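PDB 1VE3: hypothetical protein PH0226 from Pyrococcus horikoshii, which binds S-adenosylmethionine and is probably a methyltransferase of the Rossmann-like class, though its methyl acceptor is unknown. Local coordinates for residues Glu29-Lys34 with Ala211-Gly216; Lys34-Arg39 with Lys137-Phe142. One frame throughout, in Å; residues are numbered along the deposited sequence.

Interaction 1: Glu29-Lys34 with Ala211-Gly216; sequences EPLLMK and AEEKVG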
ATOM      1  N   GLU A  29      10.559   4.437  -1.263  1.00 47.78           N
ATOM      2  CA  GLU A  29      10.662   5.674  -2.037  1.00 50.00           C
ATOM      3  C   GLU A  29      11.624   6.730  -1.476  1.00 49.51           C
ATOM      4  O   GLU A  29      12.552   7.157  -2.163  1.00 48.71           O
ATOM      5  CB  GLU A  29       9.277   6.302  -2.205  1.00 52.51           C
ATOM      6  CG  GLU A  29       9.268   7.504  -3.128  1.00 56.74           C
ATOM      7  CD  GLU A  29       7.923   8.196  -3.164  1.00 60.23           C
ATOM      8  OE1 GLU A  29       6.896   7.494  -3.300  1.00 60.57           O
ATOM      9  OE2 GLU A  29       7.895   9.443  -3.062  1.00 62.21           O
ATOM     10  N   PRO A  30      11.414   7.167  -0.224  1.00 49.36           N
ATOM     11  CA  PRO A  30      12.291   8.177   0.376  1.00 49.96           C
ATOM     12  C   PRO A  30      13.749   7.729   0.507  1.00 50.59           C
ATOM     13  O   PRO A  30      14.673   8.530   0.373  1.00 49.87           O
ATOM     14  CB  PRO A  30      11.635   8.433   1.728  1.00 49.70           C
ATOM     15  CG  PRO A  30      11.043   7.100   2.063  1.00 50.56           C
ATOM     16  CD  PRO A  30      10.415   6.697   0.751  1.00 49.28           C
ATOM     17  N   LEU A  31      13.951   6.443   0.766  1.00 50.96           N
ATOM     18  CA  LEU A  31      15.296   5.907   0.907  1.00 50.44           C
ATOM     19  C   LEU A  31      16.000   5.838  -0.446  1.00 50.67           C
ATOM     20  O   LEU A  31      17.205   6.071  -0.541  1.00 49.99           O
ATOM     21  CB  LEU A  31      15.230   4.516   1.540  1.00 51.20           C
ATOM     22  CG  LEU A  31      14.460   4.440   2.861  1.00 51.69           C
ATOM     23  CD1 LEU A  31      14.531   3.031   3.411  1.00 51.45           C
ATOM     24  CD2 LEU A  31      15.051   5.429   3.862  1.00 53.31           C
ATOM     25  N   LEU A  32      15.243   5.525  -1.494  1.00 50.84           N
ATOM     26  CA  LEU A  32      15.804   5.426  -2.835  1.00 51.63           C
ATOM     27  C   LEU A  32      16.230   6.786  -3.369  1.00 53.73           C
ATOM     28  O   LEU A  32      17.193   6.894  -4.129  1.00 53.54           O
ATOM     29  CB  LEU A  32      14.792   4.785  -3.789  1.00 49.74           C
ATOM     30  CG  LEU A  32      14.501   3.295  -3.566  1.00 49.03           C
ATOM     31  CD1 LEU A  32      13.484   2.807  -4.589  1.00 47.83           C
ATOM     32  CD2 LEU A  32      15.788   2.495  -3.680  1.00 46.38           C
HETATM   33  N   MSE A  33      15.517   7.831  -2.968  1.00 55.45           N
HETATM   34  CA  MSE A  33      15.855   9.169  -3.425  1.00 57.23           C
HETATM   35  C   MSE A  33      17.032   9.738  -2.651  1.00 54.77           C
HETATM   36  O   MSE A  33      17.724  10.635  -3.127  1.00 54.40           O
HETATM   37  CB  MSE A  33      14.637  10.085  -3.312  1.00 61.85           C
HETATM   38  CG  MSE A  33      13.518   9.674  -4.254  1.00 69.65           C
HETATM   39 SE   MSE A  33      14.206   9.205  -6.016  1.00 80.47          SE
HETATM   40  CE  MSE A  33      14.122   7.285  -5.885  1.00 76.52           C
ATOM     41  N   LYS A  34      17.264   9.201  -1.461  1.00 52.52           N
ATOM     42  CA  LYS A  34      18.362   9.656  -0.627  1.00 52.47           C
ATOM     43  C   LYS A  34      19.696   9.247  -1.239  1.00 52.18           C
ATOM     44  O   LYS A  34      20.735   9.828  -0.922  1.00 54.09           O
ATOM     45  CB  LYS A  34      18.230   9.062   0.777  1.00 52.60           C
ATOM     46  CG  LYS A  34      19.341   9.444   1.743  1.00 52.18           C
ATOM     47  CD  LYS A  34      19.030   8.926   3.139  1.00 52.90           C
ATOM     48  CE  LYS A  34      20.134   9.261   4.122  1.00 53.17           C
ATOM     49  NZ  LYS A  34      19.784   8.846   5.512  1.00 52.45           N
ATOM     50  N   ALA A 211      26.461   2.838   1.589  1.00 38.40           N
ATOM     51  CA  ALA A 211      25.600   3.110   2.736  1.00 39.12           C
ATOM     52  C   ALA A 211      24.701   1.917   3.058  1.00 40.20           C
ATOM     53  O   ALA A 211      24.635   0.954   2.296  1.00 39.59           O
ATOM     54  CB  ALA A 211      24.746   4.336   2.456  1.00 34.83           C
ATOM     55  N   GLU A 212      24.003   1.996   4.188  1.00 41.15           N
ATOM     56  CA  GLU A 212      23.105   0.928   4.604  1.00 43.18           C
ATOM     57  C   GLU A 212      22.030   1.465   5.540  1.00 44.24           C
ATOM     58  O   GLU A 212      22.332   2.147   6.517  1.00 44.29           O
ATOM     59  CB  GLU A 212      23.897  -0.176   5.296  1.00 44.02           C
ATOM     60  CG  GLU A 212      23.114  -1.454   5.494  1.00 48.84           C
ATOM     61  CD  GLU A 212      24.020  -2.658   5.644  1.00 51.28           C
ATOM     62  OE1 GLU A 212      24.686  -2.789   6.695  1.00 51.68           O
ATOM     63  OE2 GLU A 212      24.073  -3.471   4.695  1.00 52.63           O
ATOM     64  N   GLU A 213      20.774   1.160   5.227  1.00 44.36           N
ATOM     65  CA  GLU A 213      19.647   1.614   6.032  1.00 45.03           C
ATOM     66  C   GLU A 213      18.886   0.412   6.580  1.00 46.07           C
ATOM     67  O   GLU A 213      18.543  -0.504   5.828  1.00 45.81           O
ATOM     68  CB  GLU A 213      18.682   2.441   5.182  1.00 45.84           C
ATOM     69  CG  GLU A 213      19.273   3.653   4.469  1.00 48.18           C
ATOM     70  CD  GLU A 213      19.365   4.894   5.352  1.00 47.87           C
ATOM     71  OE1 GLU A 213      18.626   4.981   6.356  1.00 47.22           O
ATOM     72  OE2 GLU A 213      20.167   5.791   5.020  1.00 45.83           O
ATOM     73  N   LYS A 214      18.614   0.414   7.881  1.00 45.33           N
ATOM     74  CA  LYS A 214      17.859  -0.677   8.479  1.00 45.39           C
ATOM     75  C   LYS A 214      16.376  -0.350   8.336  1.00 44.82           C
ATOM     76  O   LYS A 214      15.934   0.732   8.706  1.00 45.35           O
ATOM     77  CB  LYS A 214      18.223  -0.847   9.952  1.00 46.61           C
ATOM     78  CG  LYS A 214      17.669  -2.127  10.564  1.00 50.70           C
ATOM     79  CD  LYS A 214      18.413  -2.506  11.837  1.00 54.92           C
ATOM     80  CE  LYS A 214      18.051  -3.915  12.283  1.00 57.10           C
ATOM     81  NZ  LYS A 214      18.832  -4.338  13.478  1.00 57.42           N
ATOM     82  N   VAL A 215      15.615  -1.289   7.785  1.00 44.41           N
ATOM     83  CA  VAL A 215      14.184  -1.102   7.566  1.00 44.34           C
ATOM     84  C   VAL A 215      13.392  -2.137   8.352  1.00 44.76           C
ATOM     85  O   VAL A 215      13.616  -3.339   8.222  1.00 43.09           O
ATOM     86  CB  VAL A 215      13.834  -1.237   6.064  1.00 45.60           C
ATOM     87  CG1 VAL A 215      12.346  -0.977   5.843  1.00 45.01           C
ATOM     88  CG2 VAL A 215      14.680  -0.268   5.245  1.00 43.69           C
ATOM     89  N   GLY A 216      12.465  -1.665   9.175  1.00 45.26           N
ATOM     90  CA  GLY A 216      11.670  -2.579   9.966  1.00 46.90           C
ATOM     91  C   GLY A 216      12.527  -3.290  10.991  1.00 48.29           C
ATOM     92  O   GLY A 216      13.562  -2.772  11.414  1.00 47.29           O
TER

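Interaction 2: Lys34-Arg39 with Lys137-Phe142; sequences KYMKKR and KFIMYF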
ATOM      1  N   LYS A  34      17.264   9.201  -1.461  1.00 52.52           N
ATOM      2  CA  LYS A  34      18.362   9.656  -0.627  1.00 52.47           C
ATOM      3  C   LYS A  34      19.696   9.247  -1.239  1.00 52.18           C
ATOM      4  O   LYS A  34      20.735   9.828  -0.922  1.00 54.09           O
ATOM      5  CB  LYS A  34      18.230   9.062   0.777  1.00 52.60           C
ATOM      6  CG  LYS A  34      19.341   9.444   1.743  1.00 52.18           C
ATOM      7  CD  LYS A  34      19.030   8.926   3.139  1.00 52.90           C
ATOM      8  CE  LYS A  34      20.134   9.261   4.122  1.00 53.17           C
ATOM      9  NZ  LYS A  34      19.784   8.846   5.512  1.00 52.45           N
ATOM     10  N   TYR A  35      19.665   8.258  -2.127  1.00 49.47           N
ATOM     11  CA  TYR A  35      20.887   7.775  -2.756  1.00 47.85           C
ATOM     12  C   TYR A  35      20.838   7.794  -4.278  1.00 47.23           C
ATOM     13  O   TYR A  35      21.742   7.292  -4.943  1.00 47.15           O
ATOM     14  CB  TYR A  35      21.191   6.362  -2.256  1.00 46.05           C
ATOM     15  CG  TYR A  35      21.409   6.290  -0.761  1.00 45.37           C
ATOM     16  CD1 TYR A  35      22.484   6.942  -0.165  1.00 44.39           C
ATOM     17  CD2 TYR A  35      20.538   5.575   0.056  1.00 44.91           C
ATOM     18  CE1 TYR A  35      22.689   6.883   1.210  1.00 44.46           C
ATOM     19  CE2 TYR A  35      20.735   5.509   1.432  1.00 45.26           C
ATOM     20  CZ  TYR A  35      21.812   6.166   2.001  1.00 45.01           C
ATOM     21  OH  TYR A  35      22.014   6.097   3.361  1.00 45.90           O
HETATM   22  N   MSE A  36      19.782   8.376  -4.829  1.00 47.32           N
HETATM   23  CA  MSE A  36      19.635   8.455  -6.277  1.00 48.40           C
HETATM   24  C   MSE A  36      19.356   9.892  -6.691  1.00 49.88           C
HETATM   25  O   MSE A  36      18.460  10.162  -7.494  1.00 50.21           O
HETATM   26  CB  MSE A  36      18.500   7.542  -6.747  1.00 46.50           C
HETATM   27  CG  MSE A  36      18.771   6.058  -6.528  1.00 45.92           C
HETATM   28 SE   MSE A  36      17.305   4.905  -7.076  1.00 44.22          SE
HETATM   29  CE  MSE A  36      17.584   4.918  -8.980  1.00 39.25           C
ATOM     30  N   LYS A  37      20.130  10.814  -6.131  1.00 51.71           N
ATOM     31  CA  LYS A  37      19.969  12.228  -6.436  1.00 52.73           C
ATOM     32  C   LYS A  37      20.255  12.506  -7.907  1.00 52.22           C
ATOM     33  O   LYS A  37      19.491  13.210  -8.567  1.00 53.61           O
ATOM     34  CB  LYS A  37      20.884  13.061  -5.537  1.00 54.58           C
ATOM     35  CG  LYS A  37      20.498  13.006  -4.062  1.00 55.75           C
ATOM     36  CD  LYS A  37      21.429  13.855  -3.208  1.00 58.55           C
ATOM     37  CE  LYS A  37      20.940  13.957  -1.768  1.00 60.56           C
ATOM     38  NZ  LYS A  37      20.835  12.632  -1.092  1.00 60.30           N
ATOM     39  N   LYS A  38      21.342  11.946  -8.428  1.00 51.83           N
ATOM     40  CA  LYS A  38      21.681  12.148  -9.834  1.00 51.31           C
ATOM     41  C   LYS A  38      20.903  11.184 -10.723  1.00 50.94           C
ATOM     42  O   LYS A  38      21.001   9.966 -10.568  1.00 51.12           O
ATOM     43  CB  LYS A  38      23.181  11.946 -10.064  1.00 52.86           C
ATOM     44  CG  LYS A  38      23.612  12.204 -11.503  1.00 52.88           C
ATOM     45  CD  LYS A  38      25.123  12.163 -11.662  1.00 54.75           C
ATOM     46  CE  LYS A  38      25.543  12.692 -13.031  1.00 55.58           C
ATOM     47  NZ  LYS A  38      27.024  12.737 -13.219  1.00 55.26           N
ATOM     48  N   ARG A  39      20.131  11.729 -11.657  1.00 49.25           N
ATOM     49  CA  ARG A  39      19.346  10.901 -12.560  1.00 49.18           C
ATOM     50  C   ARG A  39      20.283  10.163 -13.496  1.00 48.33           C
ATOM     51  O   ARG A  39      21.430  10.573 -13.680  1.00 49.21           O
ATOM     52  CB  ARG A  39      18.372  11.758 -13.380  1.00 48.48           C
ATOM     53  CG  ARG A  39      17.546  12.732 -12.549  1.00 50.70           C
ATOM     54  CD  ARG A  39      16.837  12.037 -11.405  1.00 51.11           C
ATOM     55  NE  ARG A  39      16.184  12.986 -10.509  1.00 54.17           N
ATOM     56  CZ  ARG A  39      15.652  12.665  -9.334  1.00 54.24           C
ATOM     57  NH1 ARG A  39      15.690  11.412  -8.905  1.00 56.46           N
ATOM     58  NH2 ARG A  39      15.087  13.598  -8.582  1.00 55.05           N
ATOM     59  N   LYS A 137      25.747   2.729  -9.163  1.00 36.42           N
ATOM     60  CA  LYS A 137      25.382   2.231  -7.845  1.00 35.48           C
ATOM     61  C   LYS A 137      24.422   1.045  -7.881  1.00 33.87           C
ATOM     62  O   LYS A 137      23.454   1.039  -8.631  1.00 32.89           O
ATOM     63  CB  LYS A 137      24.787   3.372  -7.012  1.00 34.65           C
ATOM     64  CG  LYS A 137      25.820   4.441  -6.690  1.00 37.31           C
ATOM     65  CD  LYS A 137      25.223   5.810  -6.454  1.00 36.96           C
ATOM     66  CE  LYS A 137      24.814   6.016  -5.012  1.00 40.12           C
ATOM     67  NZ  LYS A 137      24.444   7.439  -4.770  1.00 34.09           N
ATOM     68  N   PHE A 138      24.728   0.032  -7.075  1.00 33.17           N
ATOM     69  CA  PHE A 138      23.901  -1.164  -6.952  1.00 32.20           C
ATOM     70  C   PHE A 138      23.108  -0.961  -5.668  1.00 30.69           C
ATOM     71  O   PHE A 138      23.692  -0.839  -4.600  1.00 31.74           O
ATOM     72  CB  PHE A 138      24.779  -2.412  -6.804  1.00 32.34           C
ATOM     73  CG  PHE A 138      24.001  -3.695  -6.588  1.00 29.83           C
ATOM     74  CD1 PHE A 138      24.509  -4.694  -5.764  1.00 29.51           C
ATOM     75  CD2 PHE A 138      22.783  -3.913  -7.228  1.00 27.40           C
ATOM     76  CE1 PHE A 138      23.812  -5.896  -5.576  1.00 30.15           C
ATOM     77  CE2 PHE A 138      22.083  -5.106  -7.050  1.00 27.01           C
ATOM     78  CZ  PHE A 138      22.598  -6.099  -6.222  1.00 28.29           C
ATOM     79  N   ILE A 139      21.785  -0.920  -5.768  1.00 29.53           N
ATOM     80  CA  ILE A 139      20.952  -0.721  -4.587  1.00 29.88           C
ATOM     81  C   ILE A 139      19.980  -1.877  -4.383  1.00 29.56           C
ATOM     82  O   ILE A 139      19.068  -2.072  -5.191  1.00 27.97           O
ATOM     83  CB  ILE A 139      20.145   0.592  -4.705  1.00 30.21           C
ATOM     84  CG1 ILE A 139      21.106   1.781  -4.754  1.00 30.42           C
ATOM     85  CG2 ILE A 139      19.175   0.721  -3.533  1.00 31.19           C
ATOM     86  CD1 ILE A 139      20.423   3.112  -5.001  1.00 32.75           C
HETATM   87  N   MSE A 140      20.166  -2.646  -3.312  1.00 30.34           N
HETATM   88  CA  MSE A 140      19.261  -3.757  -3.062  1.00 31.42           C
HETATM   89  C   MSE A 140      18.586  -3.718  -1.692  1.00 30.47           C
HETATM   90  O   MSE A 140      19.108  -3.169  -0.721  1.00 28.54           O
HETATM   91  CB  MSE A 140      19.965  -5.117  -3.299  1.00 34.61           C
HETATM   92  CG  MSE A 140      20.764  -5.732  -2.154  1.00 40.73           C
HETATM   93 SE   MSE A 140      21.210  -7.647  -2.504  1.00 45.06          SE
HETATM   94  CE  MSE A 140      19.773  -8.460  -1.531  1.00 44.54           C
ATOM     95  N   TYR A 141      17.385  -4.275  -1.646  1.00 30.93           N
ATOM     96  CA  TYR A 141      16.610  -4.335  -0.422  1.00 31.74           C
ATOM     97  C   TYR A 141      16.265  -5.794  -0.224  1.00 32.24           C
ATOM     98  O   TYR A 141      15.769  -6.454  -1.140  1.00 31.43           O
ATOM     99  CB  TYR A 141      15.327  -3.513  -0.551  1.00 31.62           C
ATOM    100  CG  TYR A 141      14.373  -3.723   0.603  1.00 31.38           C
ATOM    101  CD1 TYR A 141      14.591  -3.116   1.842  1.00 31.73           C
ATOM    102  CD2 TYR A 141      13.263  -4.549   0.463  1.00 32.12           C
ATOM    103  CE1 TYR A 141      13.718  -3.332   2.909  1.00 35.09           C
ATOM    104  CE2 TYR A 141      12.389  -4.771   1.520  1.00 34.01           C
ATOM    105  CZ  TYR A 141      12.618  -4.164   2.736  1.00 33.68           C
ATOM    106  OH  TYR A 141      11.750  -4.409   3.780  1.00 36.92           O
ATOM    107  N   PHE A 142      16.550  -6.309   0.963  1.00 34.52           N
ATOM    108  CA  PHE A 142      16.262  -7.705   1.241  1.00 36.88           C
ATOM    109  C   PHE A 142      15.906  -7.885   2.696  1.00 38.24           C
ATOM    110  O   PHE A 142      16.135  -7.001   3.528  1.00 38.61           O
ATOM    111  CB  PHE A 142      17.464  -8.601   0.892  1.00 37.42           C
ATOM    112  CG  PHE A 142      18.674  -8.374   1.763  1.00 40.60           C
ATOM    113  CD1 PHE A 142      19.493  -7.260   1.572  1.00 42.04           C
ATOM    114  CD2 PHE A 142      18.980  -9.258   2.791  1.00 38.94           C
ATOM    115  CE1 PHE A 142      20.598  -7.030   2.397  1.00 42.77           C
ATOM    116  CE2 PHE A 142      20.078  -9.036   3.619  1.00 42.33           C
ATOM    117  CZ  PHE A 142      20.889  -7.920   3.423  1.00 42.30           C
TER

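Interaction 1: Glu29-Lys34 with Ala211-Gly216
K34 and E213 form a salt bridge between the C-terminal part of helix 19-34 and the edge strand 207-215. K34 NZ lies 3.1 Å from E213 OE2 and meets it on the syn side, 25° out of the carboxylate plane. A lysine suits this solvent-facing spot because its chain is long enough to span the gap: CG stands anti to the backbone N (chi1 179°) and the rest is extended, so the ammonium is carried out to the strand. E213 comes to meet it by bending at chi2 (-83°). The same OE2 probably accepts a short hydrogen bond from Y35 OH, so one carboxylate oxygen probably serves two donors, while E213 OE1 stays 4.1 Å from K34 NZ. Backbone groups pair within their own elements, M33 N with E29 O in the helix and E213 with L221 of strand 219-226. One turn before K34, L31 directs CD1 at V215 CG2, 3.8 Å away, an apolar touch suited to a leucine and a beta-branched valine that both point into the interface. Segments 29-34 and 211-215 run nearly antiparallel, their axes 10.7 Å apart at the closest approach. With the lysine charge and probably the tyrosine hydroxyl on OE2, E213 would be expected to remain ionised.

Interaction 2: Lys34-Arg39 with Lys137-Phe142
In the Rossmann-like methyltransferase fold, helix 19-34 packs against the central sheet and a loop leads from it into strand 41-45; this contact sets that loop, residues 34-39, over strand 136-143. K137 and I139, two apart on the strand, both point toward the loop. K137 NZ donates to the backbone O of Y35 at 2.7 Å, approaching at a C=O...N angle of 133° and tilted 32° from the carbonyl plane. A lysine can do this because the chain of K137 turns at chi3 (87°), which turns its end toward the carbonyl, NZ leading and CE 3.3 Å from Y35 O. The same NZ forms a salt bridge with E210 of the edge strand, so it ties a loop carbonyl to a carboxylate. A methionine in its place would probably leave the Y35 carbonyl without this donor and E210 without this counter-charge. Beside this polar link the packing is apolar. Y35 lays its CB near I139 CD1 (4.3 Å), while its hydroxyl goes on to E213. M36, a selenomethionine, is buried and touches both I139 and Y106, where a flexible, unbranched chain fits well. M36 CG lies 3.7 Å from I139 CD1, and M36 SE 4.2 Å from the same methyl.

Overall arrangement
Both interactions join the end of helix 19-34 and the loop after it to the same central sheet, and they share K34, which reaches across only in interaction 1. That contact lies at the surface on the edge strand 207-215, where a side-chain salt bridge stands beside a leucine-valine contact. Interaction 2, partly buried, reaches strand 136-143 further inside the sheet, so buried I139 and M36 supply apolar packing and the lysine there addresses a backbone carbonyl. Y35 couples the two: its hydroxyl OH probably hydrogen-bonds E213 OE2 at 2.5 Å. Apolar contacts continue the seam, L32 of the helix touching I139 and V215 of the edge strand touching Y141.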